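Local coordinates for mitogen-activated protein kinase, putative (Map kinase-like protein) (Leishmania major, PDB 3PG1), which probably transfers phosphate from ATP to serine and threonine side chains, as a MAP-kinase-like member of the protein kinase family, at residues R11-E16 with Y24-F29; A15-M20 with V49-V54; E248-P253 with L301-Q306. One frame throughout, in Å; residues are numbered along the deposited sequence.

Contact 1 (R11-E16 with Y24-F29); sequences RDLIAE and YTVQRF
Val26 is the one residue of 24-29 that meets helix segment 11-16, and it is received by two successive helical side chains, Leu13 and Ile14. The tighter half is with Ile14: its methylene CG1 presses against Val26 CB at 3.6 Å and against Val26 CG2 at 3.8 Å. Ile14 CG1 stands beside its own backbone N (chi1 -68°), which directs this branch to the strand although the CB bond itself does not aim there. Leu13 comes in more deeply buried, its CD2 methyl lying 3.8 Å from Val26 CG2 and 4.0 Å from Val26 CG1, so that both valine methyls touch the same leucine carbon. The backbones are close as well, with Ile14 CA and Val26 CA 6.2 Å apart. No hydrogen bond crosses the contact; its 148 Å² of buried surface comes from side-chain packing of Leu13, Ile14 and Val26. Leu13 continues inward onto Cys39 and Ile51, extending this packed side into the sheet. Toward solvent the contact is looser: Ile14 and Val26 stay partly exposed, and Thr25 and Gln27, flanking Val26, send their CB atoms away from the helix. Just beyond Val26, a classic beta bulge sets Gln27 and Arg28 together opposite Ala40 of strand 36-42. Helix 7-19 is thus an addition, ahead of the first strand, to the five-stranded antiparallel sheet that characterises the N-terminal lobe of protein kinases.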
loop_
_atom_site.group_PDB
_atom_site.type_symbol
_atom_site.label_atom_id
_atom_site.label_comp_id
_atom_site.label_asym_id
_atom_site.label_seq_id
_atom_site.Cartn_x
_atom_site.Cartn_y
_atom_site.Cartn_z
ATOM N N ARG A 11 -4.736 22.992 17.009
ATOM C CA ARG A 11 -4.683 24.439 17.215
ATOM C C ARG A 11 -3.743 25.101 16.188
ATOM O O ARG A 11 -4.135 26.099 15.574
ATOM C CB ARG A 11 -4.279 24.746 18.676
ATOM C CG ARG A 11 -4.102 26.225 19.039
ATOM C CD ARG A 11 -3.965 26.461 20.546
ATOM N NE ARG A 11 -2.931 25.630 21.175
ATOM C CZ ARG A 11 -3.177 24.646 22.035
ATOM N NH1 ARG A 11 -4.424 24.365 22.396
ATOM N NH2 ARG A 11 -2.179 23.932 22.539
ATOM N N ASP A 12 -2.537 24.515 15.967
ATOM C CA ASP A 12 -1.557 25.010 14.984
ATOM C C ASP A 12 -2.146 24.982 13.561
ATOM O O ASP A 12 -2.084 25.994 12.852
ATOM C CB ASP A 12 -0.233 24.206 15.034
ATOM C CG ASP A 12 0.698 24.516 16.207
ATOM O OD1 ASP A 12 0.524 25.586 16.844
ATOM O OD2 ASP A 12 1.633 23.714 16.453
ATOM N N LEU A 13 -2.749 23.838 13.174
ATOM C CA LEU A 13 -3.370 23.656 11.867
ATOM C C LEU A 13 -4.526 24.631 11.623
ATOM O O LEU A 13 -4.562 25.249 10.556
ATOM C CB LEU A 13 -3.832 22.207 11.657
ATOM C CG LEU A 13 -4.355 21.862 10.248
ATOM C CD1 LEU A 13 -3.250 21.908 9.216
ATOM C CD2 LEU A 13 -5.015 20.518 10.234
ATOM N N ILE A 14 -5.463 24.769 12.607
ATOM C CA ILE A 14 -6.617 25.679 12.506
ATOM C C ILE A 14 -6.137 27.097 12.163
ATOM O O ILE A 14 -6.577 27.659 11.157
ATOM C CB ILE A 14 -7.550 25.636 13.765
ATOM C CG1 ILE A 14 -8.273 24.269 13.867
ATOM C CG2 ILE A 14 -8.574 26.800 13.759
ATOM C CD1 ILE A 14 -9.041 23.981 15.211
ATOM N N ALA A 15 -5.195 27.639 12.972
ATOM C CA ALA A 15 -4.629 28.988 12.796
ATOM C C ALA A 15 -3.961 29.147 11.420
ATOM O O ALA A 15 -4.267 30.103 10.707
ATOM C CB ALA A 15 -3.633 29.287 13.907
ATOM N N GLU A 16 -3.093 28.181 11.028
ATOM C CA GLU A 16 -2.405 28.234 9.733
ATOM C C GLU A 16 -3.376 28.217 8.554
ATOM O O GLU A 16 -3.209 29.011 7.625
ATOM C CB GLU A 16 -1.358 27.121 9.617
ATOM C CG GLU A 16 -0.127 27.393 10.466
ATOM C CD GLU A 16 0.636 26.165 10.933
ATOM O OE1 GLU A 16 0.457 25.071 10.346
ATOM O OE2 GLU A 16 1.436 26.304 11.884
ATOM N N TYR A 24 -11.181 24.609 4.333
ATOM C CA TYR A 24 -11.325 23.564 5.341
ATOM C C TYR A 24 -11.762 23.981 6.726
ATOM O O TYR A 24 -11.542 25.114 7.151
ATOM C CB TYR A 24 -10.048 22.694 5.412
ATOM C CG TYR A 24 -9.604 22.200 4.053
ATOM C CD1 TYR A 24 -10.264 21.152 3.421
ATOM C CD2 TYR A 24 -8.560 22.822 3.374
ATOM C CE1 TYR A 24 -9.890 20.726 2.149
ATOM C CE2 TYR A 24 -8.173 22.402 2.106
ATOM C CZ TYR A 24 -8.843 21.356 1.494
ATOM O OH TYR A 24 -8.469 20.943 0.237
ATOM N N THR A 25 -12.388 23.032 7.426
ATOM C CA THR A 25 -12.839 23.150 8.807
ATOM C C THR A 25 -12.257 21.935 9.540
ATOM O O THR A 25 -12.685 20.807 9.277
ATOM C CB THR A 25 -14.383 23.237 8.884
ATOM O OG1 THR A 25 -14.847 24.317 8.071
ATOM C CG2 THR A 25 -14.892 23.408 10.315
ATOM N N VAL A 26 -11.247 22.163 10.399
ATOM C CA VAL A 26 -10.573 21.116 11.187
ATOM C C VAL A 26 -11.516 20.701 12.326
ATOM O O VAL A 26 -11.761 21.489 13.237
ATOM C CB VAL A 26 -9.187 21.570 11.723
ATOM C CG1 VAL A 26 -8.436 20.412 12.366
ATOM C CG2 VAL A 26 -8.348 22.216 10.629
ATOM N N GLN A 27 -12.059 19.477 12.249
ATOM C CA GLN A 27 -13.019 18.967 13.223
ATOM C C GLN A 27 -12.384 18.259 14.413
ATOM O O GLN A 27 -12.715 18.584 15.555
ATOM C CB GLN A 27 -14.062 18.062 12.547
ATOM C CG GLN A 27 -15.098 18.806 11.708
ATOM C CD GLN A 27 -16.174 17.886 11.173
ATOM O OE1 GLN A 27 -15.902 16.821 10.602
ATOM N NE2 GLN A 27 -17.428 18.285 11.339
ATOM N N ARG A 28 -11.504 17.272 14.157
ATOM C CA ARG A 28 -10.883 16.485 15.223
ATOM C C ARG A 28 -9.462 16.037 14.896
ATOM O O ARG A 28 -9.050 16.041 13.735
ATOM C CB ARG A 28 -11.772 15.280 15.606
ATOM C CG ARG A 28 -11.819 14.193 14.538
ATOM C CD ARG A 28 -13.015 13.278 14.665
ATOM N NE ARG A 28 -13.324 12.656 13.378
ATOM C CZ ARG A 28 -12.789 11.521 12.936
ATOM N NH1 ARG A 28 -11.917 10.853 13.686
ATOM N NH2 ARG A 28 -13.124 11.042 11.746
ATOM N N PHE A 29 -8.719 15.655 15.937
ATOM C CA PHE A 29 -7.362 15.152 15.817
ATOM C C PHE A 29 -7.441 13.662 15.472
ATOM O O PHE A 29 -8.211 12.920 16.095
ATOM C CB PHE A 29 -6.596 15.383 17.130
ATOM C CG PHE A 29 -5.187 14.849 17.147
ATOM C CD1 PHE A 29 -4.138 15.594 16.620
ATOM C CD2 PHE A 29 -4.904 13.606 17.702
ATOM C CE1 PHE A 29 -2.833 15.100 16.641
ATOM C CE2 PHE A 29 -3.601 13.110 17.715
ATOM C CZ PHE A 29 -2.575 13.865 17.194
#

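Contact 2 (A15-M20 with V49-V54)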
loop_
_atom_site.group_PDB
_atom_site.type_symbol
_atom_site.label_atom_id
_atom_site.label_comp_id
_atom_site.label_asym_id
_atom_site.label_seq_id
_atom_site.Cartn_x
_atom_site.Cartn_y
_atom_site.Cartn_z
ATOM N N ALA A 15 -5.195 27.639 12.972
ATOM C CA ALA A 15 -4.629 28.988 12.796
ATOM C C ALA A 15 -3.961 29.147 11.420
ATOM O O ALA A 15 -4.267 30.103 10.707
ATOM C CB ALA A 15 -3.633 29.287 13.907
ATOM N N GLU A 16 -3.093 28.181 11.028
ATOM C CA GLU A 16 -2.405 28.234 9.733
ATOM C C GLU A 16 -3.376 28.217 8.554
ATOM O O GLU A 16 -3.209 29.011 7.625
ATOM C CB GLU A 16 -1.358 27.121 9.617
ATOM C CG GLU A 16 -0.127 27.393 10.466
ATOM C CD GLU A 16 0.636 26.165 10.933
ATOM O OE1 GLU A 16 0.457 25.071 10.346
ATOM O OE2 GLU A 16 1.436 26.304 11.884
ATOM N N LEU A 17 -4.401 27.335 8.602
ATOM C CA LEU A 17 -5.421 27.245 7.547
ATOM C C LEU A 17 -6.280 28.521 7.490
ATOM O O LEU A 17 -6.721 28.908 6.407
ATOM C CB LEU A 17 -6.296 25.991 7.700
ATOM C CG LEU A 17 -5.613 24.622 7.427
ATOM C CD1 LEU A 17 -6.603 23.491 7.578
ATOM C CD2 LEU A 17 -5.006 24.557 6.030
ATOM N N HIS A 18 -6.484 29.181 8.639
ATOM C CA HIS A 18 -7.242 30.439 8.734
ATOM C C HIS A 18 -6.488 31.578 8.046
ATOM O O HIS A 18 -7.064 32.258 7.198
ATOM C CB HIS A 18 -7.593 30.780 10.199
ATOM C CG HIS A 18 -8.828 30.091 10.701
ATOM N ND1 HIS A 18 -9.671 29.381 9.845
ATOM C CD2 HIS A 18 -9.364 30.075 11.944
ATOM C CE1 HIS A 18 -10.660 28.935 10.601
ATOM N NE2 HIS A 18 -10.522 29.327 11.869
ATOM N N ALA A 19 -5.175 31.709 8.345
ATOM C CA ALA A 19 -4.243 32.673 7.744
ATOM C C ALA A 19 -4.209 32.519 6.206
ATOM O O ALA A 19 -4.019 33.500 5.489
ATOM C CB ALA A 19 -2.844 32.461 8.319
ATOM N N MET A 20 -4.420 31.280 5.718
ATOM C CA MET A 20 -4.424 30.903 4.304
ATOM C C MET A 20 -5.774 31.103 3.588
ATOM O O MET A 20 -5.816 30.983 2.358
ATOM C CB MET A 20 -4.019 29.429 4.170
ATOM C CG MET A 20 -2.547 29.182 4.359
ATOM S SD MET A 20 -2.126 27.428 4.121
ATOM C CE MET A 20 -0.381 27.541 4.240
ATOM N N VAL A 49 -12.182 14.991 4.941
ATOM C CA VAL A 49 -10.778 14.965 4.521
ATOM C C VAL A 49 -9.835 14.717 5.686
ATOM O O VAL A 49 -10.171 14.984 6.844
ATOM C CB VAL A 49 -10.336 16.219 3.696
ATOM C CG1 VAL A 49 -11.017 16.272 2.325
ATOM C CG2 VAL A 49 -10.548 17.528 4.468
ATOM N N ALA A 50 -8.657 14.174 5.365
ATOM C CA ALA A 50 -7.572 13.950 6.299
ATOM C C ALA A 50 -6.545 15.029 5.934
ATOM O O ALA A 50 -6.133 15.141 4.773
ATOM C CB ALA A 50 -6.982 12.551 6.100
ATOM N N ILE A 51 -6.202 15.881 6.900
ATOM C CA ILE A 51 -5.243 16.956 6.641
ATOM C C ILE A 51 -3.939 16.718 7.397
ATOM O O ILE A 51 -3.888 16.838 8.633
ATOM C CB ILE A 51 -5.827 18.376 6.853
ATOM C CG1 ILE A 51 -7.123 18.585 6.008
ATOM C CG2 ILE A 51 -4.765 19.440 6.528
ATOM C CD1 ILE A 51 -8.134 19.593 6.605
ATOM N N LYS A 52 -2.888 16.374 6.632
ATOM C CA LYS A 52 -1.546 16.129 7.144
ATOM C C LYS A 52 -0.725 17.409 7.070
ATOM O O LYS A 52 -0.695 18.076 6.032
ATOM C CB LYS A 52 -0.861 14.983 6.373
ATOM C CG LYS A 52 0.443 14.500 7.015
ATOM C CD LYS A 52 1.062 13.373 6.202
ATOM C CE LYS A 52 2.511 13.120 6.540
ATOM N NZ LYS A 52 3.108 12.073 5.661
ATOM N N ARG A 53 -0.068 17.746 8.185
ATOM C CA ARG A 53 0.776 18.928 8.345
ATOM C C ARG A 53 2.214 18.458 8.598
ATOM O O ARG A 53 2.482 17.834 9.619
ATOM C CB ARG A 53 0.247 19.783 9.518
ATOM C CG ARG A 53 0.963 21.104 9.768
ATOM C CD ARG A 53 0.577 21.606 11.144
ATOM N NE ARG A 53 1.266 22.836 11.536
ATOM C CZ ARG A 53 2.288 22.892 12.388
ATOM N NH1 ARG A 53 2.779 21.777 12.918
ATOM N NH2 ARG A 53 2.825 24.061 12.714
ATOM N N VAL A 54 3.115 18.741 7.647
ATOM C CA VAL A 54 4.535 18.380 7.686
ATOM C C VAL A 54 5.310 19.658 8.050
ATOM O O VAL A 54 5.321 20.618 7.270
ATOM C CB VAL A 54 5.013 17.779 6.332
ATOM C CG1 VAL A 54 6.508 17.476 6.355
ATOM C CG2 VAL A 54 4.207 16.533 5.940
#
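Glu16 and Arg53 run across each other at about a right angle, yet their terminal groups end up nearly coplanar, the carboxylate and guanidinium planes differing by 19°. The grip is side-on and bidentate. Arg53 NE donates to Glu16 OE1 at 2.7 Å with an almost straight N-H...O angle of 175°, and Arg53 NH2 donates to Glu16 OE2 at 2.8 Å. Each oxygen uses its syn lone pair, and both lie close to the guanidinium plane, so the paired bonds restrain rotation of either flat group. The arginine gets there by leaving with CG opposite its backbone N (chi1 -176°) and staying extended as far as NE. Glu16 OE1 is also hydrogen-bonded to Tyr110 OH, while Asp12 OD2 adds at most a weak second pull on Arg53 NH2 through a long ion pair. At the next helical residue the approach becomes apolar and looser, with Leu17 CD1 and Ile51 CD1 meeting at 4.3 Å. Ile51 and Arg53 share one face of the strand, whereas Lys52, in the Val-Ala-Ile-Lys sequence that matches the kinase VAIK motif, leaves from the other and makes a weak, long ion pair with Glu79. Helix 7-19 thus lies over strand 48-54, the middle strand of the sheet, with Leu17 reaching Phe98 on strand 96-100 and Glu16 touching Lys108 on strand 108-114.

Contact 3 (E248-P253 with L301-Q306)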
loop_
_atom_site.group_PDB
_atom_site.type_symbol
_atom_site.label_atom_id
_atom_site.label_comp_id
_atom_site.label_asym_id
_atom_site.label_seq_id
_atom_site.Cartn_x
_atom_site.Cartn_y
_atom_site.Cartn_z
ATOM N N GLU A 248 3.706 -25.645 4.211
ATOM C CA GLU A 248 2.645 -26.550 4.650
ATOM C C GLU A 248 1.443 -26.445 3.715
ATOM O O GLU A 248 0.784 -27.439 3.472
ATOM C CB GLU A 248 2.161 -26.203 6.054
ATOM C CG GLU A 248 2.976 -26.795 7.176
ATOM C CD GLU A 248 2.443 -26.503 8.570
ATOM O OE1 GLU A 248 1.440 -25.761 8.696
ATOM O OE2 GLU A 248 3.070 -26.975 9.547
ATOM N N VAL A 249 1.161 -25.251 3.189
ATOM C CA VAL A 249 0.042 -25.027 2.281
ATOM C C VAL A 249 0.482 -25.275 0.836
ATOM O O VAL A 249 -0.117 -26.125 0.164
ATOM C CB VAL A 249 -0.599 -23.614 2.487
ATOM C CG1 VAL A 249 -1.457 -23.194 1.293
ATOM C CG2 VAL A 249 -1.411 -23.565 3.785
ATOM N N VAL A 250 1.535 -24.560 0.376
ATOM C CA VAL A 250 1.980 -24.605 -1.019
ATOM C C VAL A 250 2.848 -25.814 -1.445
ATOM O O VAL A 250 3.006 -26.079 -2.623
ATOM C CB VAL A 250 2.517 -23.255 -1.544
ATOM C CG1 VAL A 250 1.553 -22.099 -1.239
ATOM C CG2 VAL A 250 3.920 -22.963 -0.997
ATOM N N GLY A 251 3.399 -26.516 -0.508
ATOM C CA GLY A 251 4.267 -27.634 -0.835
ATOM C C GLY A 251 5.703 -27.176 -0.932
ATOM O O GLY A 251 5.988 -25.995 -1.179
ATOM N N THR A 252 6.604 -28.111 -0.710
ATOM C CA THR A 252 8.045 -27.876 -0.694
ATOM C C THR A 252 8.534 -27.353 -2.058
ATOM O O THR A 252 8.382 -28.050 -3.053
ATOM C CB THR A 252 8.752 -29.169 -0.251
ATOM O OG1 THR A 252 8.283 -29.532 1.052
ATOM C CG2 THR A 252 10.270 -29.040 -0.250
ATOM N N PRO A 253 9.127 -26.148 -2.133
ATOM C CA PRO A 253 9.658 -25.680 -3.423
ATOM C C PRO A 253 10.971 -26.383 -3.761
ATOM O O PRO A 253 11.623 -26.896 -2.853
ATOM C CB PRO A 253 9.907 -24.184 -3.163
ATOM C CG PRO A 253 10.255 -24.135 -1.712
ATOM C CD PRO A 253 9.368 -25.158 -1.061
ATOM N N LEU A 301 -0.648 -17.623 -5.082
ATOM C CA LEU A 301 0.247 -18.040 -3.984
ATOM C C LEU A 301 1.273 -19.062 -4.437
ATOM O O LEU A 301 1.530 -20.041 -3.724
ATOM C CB LEU A 301 -0.582 -18.527 -2.773
ATOM C CG LEU A 301 -1.496 -17.440 -2.103
ATOM C CD1 LEU A 301 -2.344 -18.061 -1.024
ATOM C CD2 LEU A 301 -0.677 -16.266 -1.547
ATOM N N GLU A 302 1.884 -18.826 -5.623
ATOM C CA GLU A 302 2.991 -19.662 -6.078
ATOM C C GLU A 302 4.203 -19.203 -5.296
ATOM O O GLU A 302 4.488 -18.013 -5.285
ATOM C CB GLU A 302 3.287 -19.493 -7.595
ATOM C CG GLU A 302 2.395 -20.378 -8.427
ATOM C CD GLU A 302 2.729 -21.860 -8.438
ATOM O OE1 GLU A 302 3.805 -22.266 -7.944
ATOM O OE2 GLU A 302 1.912 -22.611 -9.008
ATOM N N PHE A 303 4.922 -20.141 -4.686
ATOM C CA PHE A 303 6.109 -19.821 -3.878
ATOM C C PHE A 303 7.139 -19.079 -4.740
ATOM O O PHE A 303 7.710 -18.065 -4.329
ATOM C CB PHE A 303 6.725 -21.134 -3.349
ATOM C CG PHE A 303 7.818 -20.924 -2.329
ATOM C CD1 PHE A 303 7.535 -20.952 -0.967
ATOM C CD2 PHE A 303 9.128 -20.655 -2.730
ATOM C CE1 PHE A 303 8.556 -20.760 -0.017
ATOM C CE2 PHE A 303 10.145 -20.434 -1.778
ATOM C CZ PHE A 303 9.855 -20.525 -0.432
ATOM N N ASN A 304 7.360 -19.574 -5.942
ATOM C CA ASN A 304 8.350 -18.972 -6.829
ATOM C C ASN A 304 7.687 -17.868 -7.682
ATOM O O ASN A 304 6.803 -18.194 -8.481
ATOM C CB ASN A 304 8.969 -20.077 -7.725
ATOM C CG ASN A 304 9.978 -19.581 -8.737
ATOM O OD1 ASN A 304 10.215 -18.389 -8.836
ATOM N ND2 ASN A 304 10.664 -20.492 -9.459
ATOM N N PRO A 305 8.146 -16.579 -7.592
ATOM C CA PRO A 305 7.548 -15.502 -8.425
ATOM C C PRO A 305 7.631 -15.728 -9.936
ATOM O O PRO A 305 6.763 -15.240 -10.665
ATOM C CB PRO A 305 8.373 -14.261 -8.036
ATOM C CG PRO A 305 9.616 -14.803 -7.524
ATOM C CD PRO A 305 9.229 -16.028 -6.752
ATOM N N GLN A 306 8.616 -16.509 -10.413
ATOM C CA GLN A 306 8.721 -16.795 -11.864
ATOM C C GLN A 306 7.459 -17.534 -12.377
ATOM O O GLN A 306 7.209 -17.457 -13.559
ATOM C CB GLN A 306 9.926 -17.712 -12.154
ATOM C CG GLN A 306 11.222 -17.077 -11.660
ATOM C CD GLN A 306 12.414 -17.956 -11.735
ATOM O OE1 GLN A 306 12.366 -19.172 -11.488
ATOM N NE2 GLN A 306 13.547 -17.339 -12.020
#
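The Phe303 ring carries Pro253 over one face and has Val250 at its edge. Pro253 CG sits 3.7 Å from the ring centroid and 12° off the normal, a CH-pi contact almost over the centre, while Pro253 CB lies 3.6 Å from Phe303 CD2 and extends the overlap toward one side. Near the ring plane, Val250 CG2 approaches Phe303 CB and Phe303 CD1, each at 4.1 Å. The first torsion of Phe303 (chi1 -171°) turns the ring away from its own backbone N and presents a face to Pro253 and an edge to Val250. The other valine branch, CG1, rests against the carbonyl oxygen Leu301 O at 3.2 Å, a snug carbon-oxygen approach, and lies 4.4 Å from Leu301 CB. Both segments belong to the C-terminal lobe of the kinase. Helix 239-250 ends at Val250, and Gly251 leaves it with phi 91°; at its backbone angles a CB would jam against the preceding carbonyl oxygen. Two residues on, Pro253 lies over the ring. On the facing side, Asn304-Pro305 and Arg308 fit the Asp/Asn-Pro-x-x-Arg pattern found after this helix in many protein kinases; Arg308 NE donates to Glu302 O. Asn304 fixes that turn as an Asx turn: its OD1 accepts from Gln306 N at 2.9 Å, with the donor well above the carbonyl plane, and its ND2 gives a second bond to Gln306 OE1 at 3.0 Å. Ile246 and Val247 of helix 239-250 also pack on Phe303, and Trp282 touches both Val250 and Leu301.

Contacts 1 and 2 form one continuous patch in the N-terminal lobe. Their centres are 6 Å apart, they share Ala15 and Glu16 of helix 7-19, and they meet directly where Val26 CG2 touches Leu17 CD1 at 3.7 Å. Through them a single helix is fastened to two strands of the same five-stranded sheet, 25-33 at its edge and 48-54 at its middle. Contact 3 follows much later in the chain; its centre is about 49 Å from that of contact 1 and about 48 Å from that of contact 2, on the opposite side of the chain's centre. Contacts 1 and 2 thus tie the N-terminal helix to the sheet of one lobe, and contact 3 joins the end of helix 239-250 to the loop after helix 291-300 in the other.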